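Local coordinates for protein 2-hydroxyhepta-2,4-diene-1,7-dioate isomerase (Corynebacterium glutamicum, PDB 4DBF) that probably acts as a magnesium-dependent oxaloacetate decarboxylase of the fumarylacetoacetate hydrolase (FAH) family, perhaps also as an isomerase, at residues D167-R171 and D172-A176; G236-I239 and E240-A244; N201-L205 and D206-I210. All coordinates share one frame; numbering follows the deposited sequence.

Contact 1. Residues D167-R171 and D172-A176. With MG (magnesium ion), chain C.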
ATOM      1  N   ASP A 167      12.376  -7.675  -6.076  1.00 18.76           N
ATOM      2  CA  ASP A 167      12.060  -6.950  -4.826  1.00 19.97           C
ATOM      3  C   ASP A 167      13.362  -6.202  -4.440  1.00 19.84           C
ATOM      4  O   ASP A 167      14.155  -6.678  -3.606  1.00 21.30           O
ATOM      5  CB  ASP A 167      11.616  -7.970  -3.754  1.00 19.87           C
ATOM      6  CG  ASP A 167      11.337  -7.352  -2.407  1.00 21.54           C
ATOM      7  OD1 ASP A 167      11.181  -6.122  -2.269  1.00 22.36           O
ATOM      8  OD2 ASP A 167      11.270  -8.110  -1.419  1.00 22.70           O
ATOM      9  N   VAL A 168      13.553  -5.033  -5.031  1.00 17.64           N
ATOM     10  CA  VAL A 168      14.827  -4.291  -4.902  1.00 17.32           C
ATOM     11  C   VAL A 168      14.800  -3.709  -3.498  1.00 18.32           C
ATOM     12  O   VAL A 168      13.755  -3.271  -3.068  1.00 18.93           O
ATOM     13  CB  VAL A 168      14.851  -3.169  -5.937  1.00 17.06           C
ATOM     14  CG1 VAL A 168      16.079  -2.307  -5.755  1.00 19.04           C
ATOM     15  CG2 VAL A 168      14.822  -3.814  -7.391  1.00 17.50           C
ATOM     16  N   SER A 169      15.932  -3.736  -2.791  1.00 18.90           N
ATOM     17  CA  SER A 169      15.984  -3.424  -1.371  1.00 20.83           C
ATOM     18  C   SER A 169      17.343  -2.736  -1.048  1.00 20.84           C
ATOM     19  O   SER A 169      18.401  -3.325  -1.386  1.00 21.27           O
ATOM     20  CB  SER A 169      15.991  -4.758  -0.570  1.00 21.50           C
ATOM     21  OG  SER A 169      15.070  -5.737  -1.152  1.00 26.62           O
ATOM     22  N   SER A 170      17.293  -1.558  -0.425  1.00 20.96           N
ATOM     23  CA  SER A 170      18.515  -0.921   0.140  1.00 23.10           C
ATOM     24  C   SER A 170      18.801  -1.638   1.462  1.00 22.17           C
ATOM     25  O   SER A 170      18.053  -1.448   2.433  1.00 20.73           O
ATOM     26  CB  SER A 170      18.267   0.555   0.437  1.00 23.01           C
ATOM     27  OG  SER A 170      19.376   1.119   1.187  1.00 26.92           O
ATOM     28  N   ARG A 171      19.829  -2.473   1.513  1.00 22.05           N
ATOM     29  CA  ARG A 171      20.125  -3.195   2.776  1.00 22.97           C
ATOM     30  C   ARG A 171      20.523  -2.253   3.897  1.00 23.62           C
ATOM     31  O   ARG A 171      20.256  -2.505   5.065  1.00 21.96           O
ATOM     32  CB  ARG A 171      21.261  -4.187   2.576  1.00 24.28           C
ATOM     33  CG  ARG A 171      20.991  -5.194   1.507  1.00 24.19           C
ATOM     34  CD  ARG A 171      19.759  -6.116   1.803  1.00 26.97           C
ATOM     35  NE  ARG A 171      19.667  -7.163   0.817  1.00 28.32           N
ATOM     36  CZ  ARG A 171      18.546  -7.852   0.536  1.00 28.32           C
ATOM     37  NH1 ARG A 171      17.415  -7.567   1.146  1.00 25.55           N
ATOM     38  NH2 ARG A 171      18.543  -8.743  -0.431  1.00 26.76           N
ATOM     39  N   ASP A 172      21.195  -1.166   3.541  1.00 22.82           N
ATOM     40  CA  ASP A 172      21.560  -0.161   4.543  1.00 24.03           C
ATOM     41  C   ASP A 172      20.359   0.505   5.167  1.00 24.28           C
ATOM     42  O   ASP A 172      20.333   0.775   6.408  1.00 22.35           O
ATOM     43  CB  ASP A 172      22.488   0.926   3.927  1.00 25.00           C
ATOM     44  CG  ASP A 172      23.910   0.406   3.640  1.00 28.45           C
ATOM     45  OD1 ASP A 172      24.258  -0.700   4.107  1.00 28.42           O
ATOM     46  OD2 ASP A 172      24.652   1.076   2.846  1.00 30.12           O
ATOM     47  N   LEU A 173      19.347   0.851   4.336  1.00 22.59           N
ATOM     48  CA  LEU A 173      18.139   1.466   4.921  1.00 20.81           C
ATOM     49  C   LEU A 173      17.332   0.451   5.726  1.00 19.56           C
ATOM     50  O   LEU A 173      16.721   0.872   6.756  1.00 19.41           O
ATOM     51  CB  LEU A 173      17.229   2.129   3.877  1.00 20.34           C
ATOM     52  CG  LEU A 173      17.853   3.336   3.144  1.00 26.06           C
ATOM     53  CD1 LEU A 173      16.930   3.752   2.020  1.00 28.29           C
ATOM     54  CD2 LEU A 173      18.112   4.525   4.081  1.00 25.12           C
ATOM     55  N   GLN A 174      17.319  -0.814   5.297  1.00 17.79           N
ATOM     56  CA  GLN A 174      16.586  -1.818   6.066  1.00 20.67           C
ATOM     57  C   GLN A 174      17.133  -1.834   7.530  1.00 23.62           C
ATOM     58  O   GLN A 174      16.366  -1.829   8.515  1.00 23.27           O
ATOM     59  CB  GLN A 174      16.770  -3.186   5.507  1.00 22.24           C
ATOM     60  CG  GLN A 174      15.926  -3.516   4.338  1.00 21.28           C
ATOM     61  CD  GLN A 174      16.127  -4.964   3.890  1.00 26.20           C
ATOM     62  OE1 GLN A 174      16.813  -5.253   2.948  1.00 26.36           O
ATOM     63  NE2 GLN A 174      15.506  -5.883   4.597  1.00 28.66           N
ATOM     64  N   PHE A 175      18.461  -1.901   7.634  1.00 21.94           N
ATOM     65  CA  PHE A 175      19.107  -1.737   8.928  1.00 23.73           C
ATOM     66  C   PHE A 175      18.870  -0.409   9.621  1.00 22.59           C
ATOM     67  O   PHE A 175      18.503  -0.434  10.779  1.00 24.00           O
ATOM     68  CB  PHE A 175      20.628  -2.032   8.841  1.00 24.79           C
ATOM     69  CG  PHE A 175      21.311  -1.856  10.149  1.00 25.85           C
ATOM     70  CD1 PHE A 175      21.122  -2.799  11.174  1.00 31.51           C
ATOM     71  CD2 PHE A 175      22.070  -0.721  10.396  1.00 31.30           C
ATOM     72  CE1 PHE A 175      21.724  -2.644  12.415  1.00 30.02           C
ATOM     73  CE2 PHE A 175      22.674  -0.550  11.654  1.00 32.70           C
ATOM     74  CZ  PHE A 175      22.473  -1.520  12.649  1.00 29.78           C
ATOM     75  N   ALA A 176      19.014   0.764   8.998  1.00 22.90           N
ATOM     76  CA  ALA A 176      18.777   2.025   9.753  1.00 23.07           C
ATOM     77  C   ALA A 176      17.335   2.255  10.226  1.00 22.97           C
ATOM     78  O   ALA A 176      17.103   2.887  11.240  1.00 21.83           O
ATOM     79  CB  ALA A 176      19.143   3.253   8.898  1.00 23.27           C
TER
HETATM   80 MG    MG C 401      11.850 -10.164  -0.868  1.00 25.88          MG
HETATM   81  O   HOH W   1      11.945  -9.745   1.150  1.00 23.74           O
HETATM   82  O   HOH W   2       9.781 -10.706  -0.566  1.00 21.08           O
HETATM   83  O   HOH W   3      12.708 -11.966  -0.428  1.00 29.01           O

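Contact 2. Residues G236-I239 and E240-A244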
ATOM      1  N   GLY A 236      -0.094 -22.046  -1.007  1.00 27.23           N
ATOM      2  CA  GLY A 236      -1.440 -22.027  -0.454  1.00 23.96           C
ATOM      3  C   GLY A 236      -1.402 -21.437   0.924  1.00 23.84           C
ATOM      4  O   GLY A 236      -2.301 -20.719   1.312  1.00 23.68           O
ATOM      5  N   GLU A 237      -0.348 -21.700   1.668  1.00 21.98           N
ATOM      6  CA  GLU A 237      -0.276 -21.185   3.017  1.00 21.99           C
ATOM      7  C   GLU A 237      -0.009 -19.644   2.974  1.00 21.86           C
ATOM      8  O   GLU A 237      -0.527 -18.912   3.804  1.00 21.19           O
ATOM      9  CB  GLU A 237       0.848 -21.847   3.813  1.00 22.74           C
ATOM     10  CG  GLU A 237       0.926 -21.340   5.211  1.00 27.81           C
ATOM     11  CD  GLU A 237       2.048 -21.951   6.063  1.00 35.39           C
ATOM     12  OE1 GLU A 237       2.833 -22.801   5.561  1.00 33.44           O
ATOM     13  OE2 GLU A 237       2.125 -21.525   7.247  1.00 39.11           O
ATOM     14  N   ILE A 238       0.808 -19.194   2.025  1.00 21.60           N
ATOM     15  CA  ILE A 238       1.010 -17.720   1.873  1.00 20.79           C
ATOM     16  C   ILE A 238      -0.345 -17.016   1.655  1.00 21.50           C
ATOM     17  O   ILE A 238      -0.688 -16.043   2.328  1.00 19.89           O
ATOM     18  CB  ILE A 238       1.914 -17.440   0.683  1.00 21.55           C
ATOM     19  CG1 ILE A 238       3.311 -18.035   0.968  1.00 19.13           C
ATOM     20  CG2 ILE A 238       2.068 -15.888   0.460  1.00 20.32           C
ATOM     21  CD1 ILE A 238       4.285 -17.914  -0.255  1.00 22.58           C
ATOM     22  N   ILE A 239      -1.120 -17.492   0.705  1.00 20.47           N
ATOM     23  CA  ILE A 239      -2.417 -16.894   0.420  1.00 21.96           C
ATOM     24  C   ILE A 239      -3.417 -16.911   1.603  1.00 21.31           C
ATOM     25  O   ILE A 239      -4.079 -15.953   1.865  1.00 20.01           O
ATOM     26  CB  ILE A 239      -2.983 -17.437  -0.887  1.00 19.52           C
ATOM     27  CG1 ILE A 239      -2.222 -16.845  -2.053  1.00 23.81           C
ATOM     28  CG2 ILE A 239      -4.432 -17.110  -1.041  1.00 22.66           C
ATOM     29  CD1 ILE A 239      -2.046 -17.750  -3.214  1.00 25.45           C
ATOM     30  N   GLU A 240      -3.450 -18.002   2.332  1.00 21.53           N
ATOM     31  CA  GLU A 240      -4.269 -18.108   3.515  1.00 22.48           C
ATOM     32  C   GLU A 240      -3.839 -17.136   4.618  1.00 22.35           C
ATOM     33  O   GLU A 240      -4.639 -16.481   5.253  1.00 21.55           O
ATOM     34  CB  GLU A 240      -4.162 -19.512   4.025  1.00 22.82           C
ATOM     35  CG  GLU A 240      -4.890 -19.775   5.286  1.00 24.78           C
ATOM     36  CD  GLU A 240      -4.733 -21.208   5.708  1.00 32.86           C
ATOM     37  OE1 GLU A 240      -3.728 -21.515   6.297  1.00 35.05           O
ATOM     38  OE2 GLU A 240      -5.602 -22.012   5.420  1.00 35.53           O
ATOM     39  N   PHE A 241      -2.537 -17.071   4.820  1.00 21.34           N
ATOM     40  CA  PHE A 241      -1.927 -16.173   5.784  1.00 21.87           C
ATOM     41  C   PHE A 241      -2.234 -14.691   5.514  1.00 19.50           C
ATOM     42  O   PHE A 241      -2.636 -13.978   6.345  1.00 20.33           O
ATOM     43  CB  PHE A 241      -0.431 -16.426   5.763  1.00 22.90           C
ATOM     44  CG  PHE A 241       0.359 -15.585   6.712  1.00 25.44           C
ATOM     45  CD1 PHE A 241       0.343 -15.840   8.040  1.00 31.14           C
ATOM     46  CD2 PHE A 241       1.175 -14.604   6.258  1.00 29.09           C
ATOM     47  CE1 PHE A 241       1.089 -15.099   8.898  1.00 29.45           C
ATOM     48  CE2 PHE A 241       1.912 -13.852   7.107  1.00 31.82           C
ATOM     49  CZ  PHE A 241       1.876 -14.106   8.427  1.00 30.98           C
ATOM     50  N   ILE A 242      -2.059 -14.288   4.287  1.00 21.08           N
ATOM     51  CA  ILE A 242      -2.322 -12.936   3.891  1.00 19.11           C
ATOM     52  C   ILE A 242      -3.804 -12.619   3.987  1.00 21.21           C
ATOM     53  O   ILE A 242      -4.161 -11.710   4.641  1.00 21.31           O
ATOM     54  CB  ILE A 242      -1.794 -12.665   2.488  1.00 19.30           C
ATOM     55  CG1 ILE A 242      -0.285 -12.808   2.453  1.00 17.64           C
ATOM     56  CG2 ILE A 242      -2.219 -11.306   2.017  1.00 18.57           C
ATOM     57  CD1 ILE A 242       0.283 -12.618   1.087  1.00 16.89           C
ATOM     58  N   THR A 243      -4.634 -13.412   3.334  1.00 20.33           N
ATOM     59  CA  THR A 243      -6.042 -13.152   3.270  1.00 20.22           C
ATOM     60  C   THR A 243      -6.789 -13.357   4.582  1.00 20.16           C
ATOM     61  O   THR A 243      -7.902 -12.988   4.701  1.00 21.57           O
ATOM     62  CB  THR A 243      -6.713 -13.882   2.096  1.00 21.11           C
ATOM     63  OG1 THR A 243      -6.697 -15.282   2.319  1.00 20.10           O
ATOM     64  CG2 THR A 243      -6.015 -13.586   0.853  1.00 16.46           C
ATOM     65  N   ALA A 244      -6.154 -13.924   5.575  1.00 21.28           N
ATOM     66  CA  ALA A 244      -6.722 -13.963   6.904  1.00 22.39           C
ATOM     67  C   ALA A 244      -6.712 -12.593   7.592  1.00 23.88           C
ATOM     68  O   ALA A 244      -7.432 -12.373   8.524  1.00 22.76           O
ATOM     69  CB  ALA A 244      -6.005 -14.960   7.761  1.00 23.24           C
TER
HETATM   70  O   HOH W   4      -1.448 -19.871   6.802  1.00 44.48           O

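Contact 3. Residues N201-L205 and D206-I210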
ATOM      1  N   ASN A 201      -0.468 -24.428 -13.662  1.00 41.64           N
ATOM      2  CA  ASN A 201       0.021 -25.819 -13.630  1.00 44.35           C
ATOM      3  C   ASN A 201       1.260 -26.100 -14.433  1.00 45.01           C
ATOM      4  O   ASN A 201       1.964 -27.074 -14.159  1.00 46.95           O
ATOM      5  CB  ASN A 201      -1.084 -26.781 -14.043  1.00 44.51           C
ATOM      6  CG  ASN A 201      -1.857 -27.249 -12.867  1.00 48.25           C
ATOM      7  OD1 ASN A 201      -1.963 -28.455 -12.637  1.00 51.54           O
ATOM      8  ND2 ASN A 201      -2.321 -26.309 -12.044  1.00 48.65           N
ATOM      9  N   SER A 202       1.528 -25.273 -15.439  1.00 45.35           N
ATOM     10  CA  SER A 202       2.761 -25.393 -16.218  1.00 45.22           C
ATOM     11  C   SER A 202       4.021 -25.058 -15.381  1.00 45.55           C
ATOM     12  O   SER A 202       5.144 -25.209 -15.872  1.00 45.99           O
ATOM     13  CB  SER A 202       2.706 -24.527 -17.487  1.00 45.29           C
ATOM     14  OG  SER A 202       2.940 -23.152 -17.198  1.00 42.56           O
ATOM     15  N   ILE A 203       3.812 -24.629 -14.133  1.00 44.41           N
ATOM     16  CA  ILE A 203       4.883 -24.175 -13.257  1.00 43.95           C
ATOM     17  C   ILE A 203       4.968 -25.133 -12.098  1.00 43.88           C
ATOM     18  O   ILE A 203       4.025 -25.274 -11.324  1.00 44.91           O
ATOM     19  CB  ILE A 203       4.637 -22.712 -12.717  1.00 43.43           C
ATOM     20  CG1 ILE A 203       4.534 -21.700 -13.850  1.00 41.99           C
ATOM     21  CG2 ILE A 203       5.661 -22.333 -11.664  1.00 43.25           C
ATOM     22  CD1 ILE A 203       5.703 -21.722 -14.807  1.00 41.66           C
ATOM     23  N   ASP A 204       6.113 -25.793 -11.974  1.00 43.04           N
ATOM     24  CA  ASP A 204       6.325 -26.759 -10.899  1.00 42.62           C
ATOM     25  C   ASP A 204       6.851 -26.132  -9.582  1.00 41.22           C
ATOM     26  O   ASP A 204       8.040 -25.879  -9.420  1.00 40.54           O
ATOM     27  CB  ASP A 204       7.241 -27.871 -11.428  1.00 43.12           C
ATOM     28  CG  ASP A 204       7.305 -29.084 -10.511  1.00 46.83           C
ATOM     29  OD1 ASP A 204       7.874 -30.097 -10.973  1.00 52.20           O
ATOM     30  OD2 ASP A 204       6.824 -29.040  -9.355  1.00 46.11           O
ATOM     31  N   LEU A 205       5.962 -25.869  -8.636  1.00 39.89           N
ATOM     32  CA  LEU A 205       6.377 -25.166  -7.410  1.00 40.51           C
ATOM     33  C   LEU A 205       7.329 -26.019  -6.538  1.00 41.25           C
ATOM     34  O   LEU A 205       8.020 -25.509  -5.624  1.00 40.42           O
ATOM     35  CB  LEU A 205       5.163 -24.679  -6.628  1.00 40.52           C
ATOM     36  CG  LEU A 205       4.347 -23.584  -7.352  1.00 41.13           C
ATOM     37  CD1 LEU A 205       3.058 -23.226  -6.571  1.00 40.55           C
ATOM     38  CD2 LEU A 205       5.168 -22.341  -7.658  1.00 40.37           C
ATOM     39  N   ASP A 206       7.387 -27.309  -6.873  1.00 42.00           N
ATOM     40  CA  ASP A 206       8.289 -28.276  -6.243  1.00 43.02           C
ATOM     41  C   ASP A 206       9.691 -28.253  -6.856  1.00 42.36           C
ATOM     42  O   ASP A 206      10.630 -28.850  -6.308  1.00 43.18           O
ATOM     43  CB  ASP A 206       7.677 -29.695  -6.353  1.00 44.42           C
ATOM     44  CG  ASP A 206       6.863 -30.075  -5.135  1.00 48.05           C
ATOM     45  OD1 ASP A 206       6.695 -31.299  -4.845  1.00 53.86           O
ATOM     46  OD2 ASP A 206       6.433 -29.146  -4.424  1.00 52.92           O
ATOM     47  N   ASN A 207       9.827 -27.599  -8.008  1.00 40.56           N
ATOM     48  CA  ASN A 207      11.103 -27.483  -8.683  1.00 39.75           C
ATOM     49  C   ASN A 207      11.084 -26.324  -9.682  1.00 37.79           C
ATOM     50  O   ASN A 207      10.971 -26.546 -10.870  1.00 38.60           O
ATOM     51  CB  ASN A 207      11.482 -28.803  -9.391  1.00 39.95           C
ATOM     52  CG  ASN A 207      12.905 -28.783  -9.940  1.00 42.73           C
ATOM     53  OD1 ASN A 207      13.764 -28.009  -9.467  1.00 42.01           O
ATOM     54  ND2 ASN A 207      13.168 -29.630 -10.952  1.00 42.37           N
ATOM     55  N   LEU A 208      11.116 -25.096  -9.176  1.00 35.25           N
ATOM     56  CA  LEU A 208      11.222 -23.908 -10.003  1.00 33.23           C
ATOM     57  C   LEU A 208      12.531 -23.156  -9.719  1.00 31.72           C
ATOM     58  O   LEU A 208      12.633 -22.518  -8.677  1.00 32.47           O
ATOM     59  CB  LEU A 208      10.067 -22.962  -9.674  1.00 32.84           C
ATOM     60  CG  LEU A 208       9.831 -21.881 -10.723  1.00 31.77           C
ATOM     61  CD1 LEU A 208       9.572 -22.523 -12.106  1.00 30.43           C
ATOM     62  CD2 LEU A 208       8.639 -21.016 -10.253  1.00 31.51           C
ATOM     63  N   PRO A 209      13.530 -23.253 -10.620  1.00 31.87           N
ATOM     64  CA  PRO A 209      14.780 -22.533 -10.489  1.00 31.39           C
ATOM     65  C   PRO A 209      14.483 -21.027 -10.658  1.00 30.66           C
ATOM     66  O   PRO A 209      13.673 -20.667 -11.480  1.00 31.27           O
ATOM     67  CB  PRO A 209      15.614 -23.038 -11.675  1.00 32.82           C
ATOM     68  CG  PRO A 209      14.866 -24.237 -12.237  1.00 32.91           C
ATOM     69  CD  PRO A 209      13.461 -24.032 -11.887  1.00 33.02           C
ATOM     70  N   ILE A 210      15.049 -20.158  -9.836  1.00 29.89           N
ATOM     71  CA  ILE A 210      14.855 -18.728 -10.039  1.00 27.98           C
ATOM     72  C   ILE A 210      16.250 -18.128 -10.067  1.00 28.47           C
ATOM     73  O   ILE A 210      16.958 -18.212  -9.068  1.00 28.85           O
ATOM     74  CB  ILE A 210      14.031 -18.124  -8.911  1.00 28.70           C
ATOM     75  CG1 ILE A 210      12.594 -18.660  -8.933  1.00 26.51           C
ATOM     76  CG2 ILE A 210      14.046 -16.566  -9.006  1.00 25.79           C
ATOM     77  CD1 ILE A 210      11.824 -18.321  -7.663  1.00 28.73           C
TER

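Contact 1. Residues D167-R171 and D172-A176
From Ser170 the chain leaves its strand and enters the helix 171-177, whose opening turns are set by Gln174 N bonding to Ser170 O at 3.0 Å and by Phe175 N bonding to Arg171 O at 3.2 Å. Ser170 is the N-cap. Its OG, swung to the side of CB opposite the backbone N (chi1 171°), lies beside the carbonyl carbon and accepts from Leu173 N at 3.2 Å; a short hydroxyl can do this while also bonding Thr131 O, and Leu173 CG packs against it. In the same first turn, Arg171 and Gln174 run side by side. Arg171 NH1 gives its N-H to a lone pair of Gln174 OE1 at 3.0 Å, in the plane of the amide carbonyl and near that of the guanidinium, although the two groups are turned 50° apart. The glutamine holds this edge of the guanidinium, while NE and NH2 form salt bridges to Glu134 and Glu136, so that Arg171 braces an acidic metal ligand from the second shell. Upstream, Ser169 OG donates to Asp167 O at 2.8 Å, from above the carbonyl plane. Asp167 OD2 binds the magnesium ion at 2.2 Å. With Glu136, Glu138 and three waters it completes the six-ligand, acidic magnesium site of the FAH family, a site three residues before the N-cap of the helix.

Contact 2. Residues G236-I239 and E240-A244
Gly236 opens this turn of the helix 235-243 by offering its carbonyl O to Glu240 N at 3.1 Å; the glycine brings no side chain, and the CB of Glu240 rests close against that same oxygen. Glu237 follows, its O accepting from Phe241 N at 2.9 Å. A water also donates to Glu237 O, at 3.3 Å, and to Glu240 OE1, at 2.9 Å, tying the glutamate to the backbone one turn before it. Glu240 reaches the water on an extended chain whose CG stands opposite the backbone N, and its OE2 accepts from Ala152 N. The acid of Glu237, by contrast, leads outward on the exposed side, with its OE2 5.9 Å from Glu240 OE1, a like-charge spacing that solvent can probably screen. Ile238 begins the buried face. Its O accepts from Ile242 N, and its CG2 meets Ile242 CD1 at 3.8 Å. The two isoleucines point the same way, side by side, onto Ile86 and Ile254 of the strands 83-87 and 253-255; branched aliphatic groups suit such close packing of helix on sheet. Ile239 completes the walk. Its O is gripped twice by Thr243, from the N and from OG1 at 2.7 Å, the two donors coming from opposite faces of the carbonyl plane. A chi1 of 68° turns OG1 back toward the carbonyl of Ile239 one turn earlier, and it also accepts from Val150 N. A buried hydroxyl is thus satisfied within the helix and by the neighbouring loop. Chemically, the helix is amphipathic: apolar contacts seat one face on the sheet, while acids and water occupy another.

Contact 3. Residues N201-L205 and D206-I210
Asp204 and Asn207 close a type I beta turn, Asn207 N donating to Asp204 O at 2.9 Å. Asp204 also works with its side chain. Its CG stands opposite the backbone N (chi1 -168°), which carries OD2 forward over the turn to accept from Asp206 N at 3.1 Å. The N-H reaches this oxygen from above the carboxylate plane and is bent, at 139°, so the bond is not an ideal one, yet it makes an Asx turn that overlaps the start of the beta turn. An aspartate fits here because its carboxylate is just long enough to reach the amide two residues on. OD2 also lies 3.2 Å from Asp206 CB, while the carboxylate of Asp206 is held further off, OD2 to OD2 4.9 Å; both acids lie at the surface, where water would be expected to lessen their repulsion. Beneath the turn, Ile203 and Leu208 cross at a slant, with CG2 of Ile203 against CD2 of Leu208 at 3.5 Å. Both are buried, and their aliphatic branches close the base of the loop. Further out, Leu205 and Leu208 pack on Leu139 of strand 133-143, and Asn207 OD1 accepts from Asn227 ND2. Leu205 O and Asp206 O take bonds from Ser228 OG and Asn229 ND2, tying the turn to the residues that follow strand 219-227. The motif is a type I turn combined with an Asx turn, leading into strand 209-216 of a five-stranded mixed sheet.

All three contacts lie in the FAA hydrolase family region of the chain, in the order contact 1, contact 3, contact 2, and none touches another. Contact 1 supplies a magnesium ligand directly. The other two lie further from the site: the side chains of Ile238 in contact 2 and Leu208 in contact 3 each come within about 9 Å of that of Glu138, and that of Ile238 is about 11 Å from the magnesium ion of contact 1. Contacts 2 and 3 are the nearest pair, about 7 Å apart, against about 10 Å for contacts 1 and 3 and about 12 Å for contacts 1 and 2, all between nearest atoms. Arg182 relates two contacts across the dimer: Leu173 touches it within its own chain, and Phe241 packs on Arg182 of the second subunit.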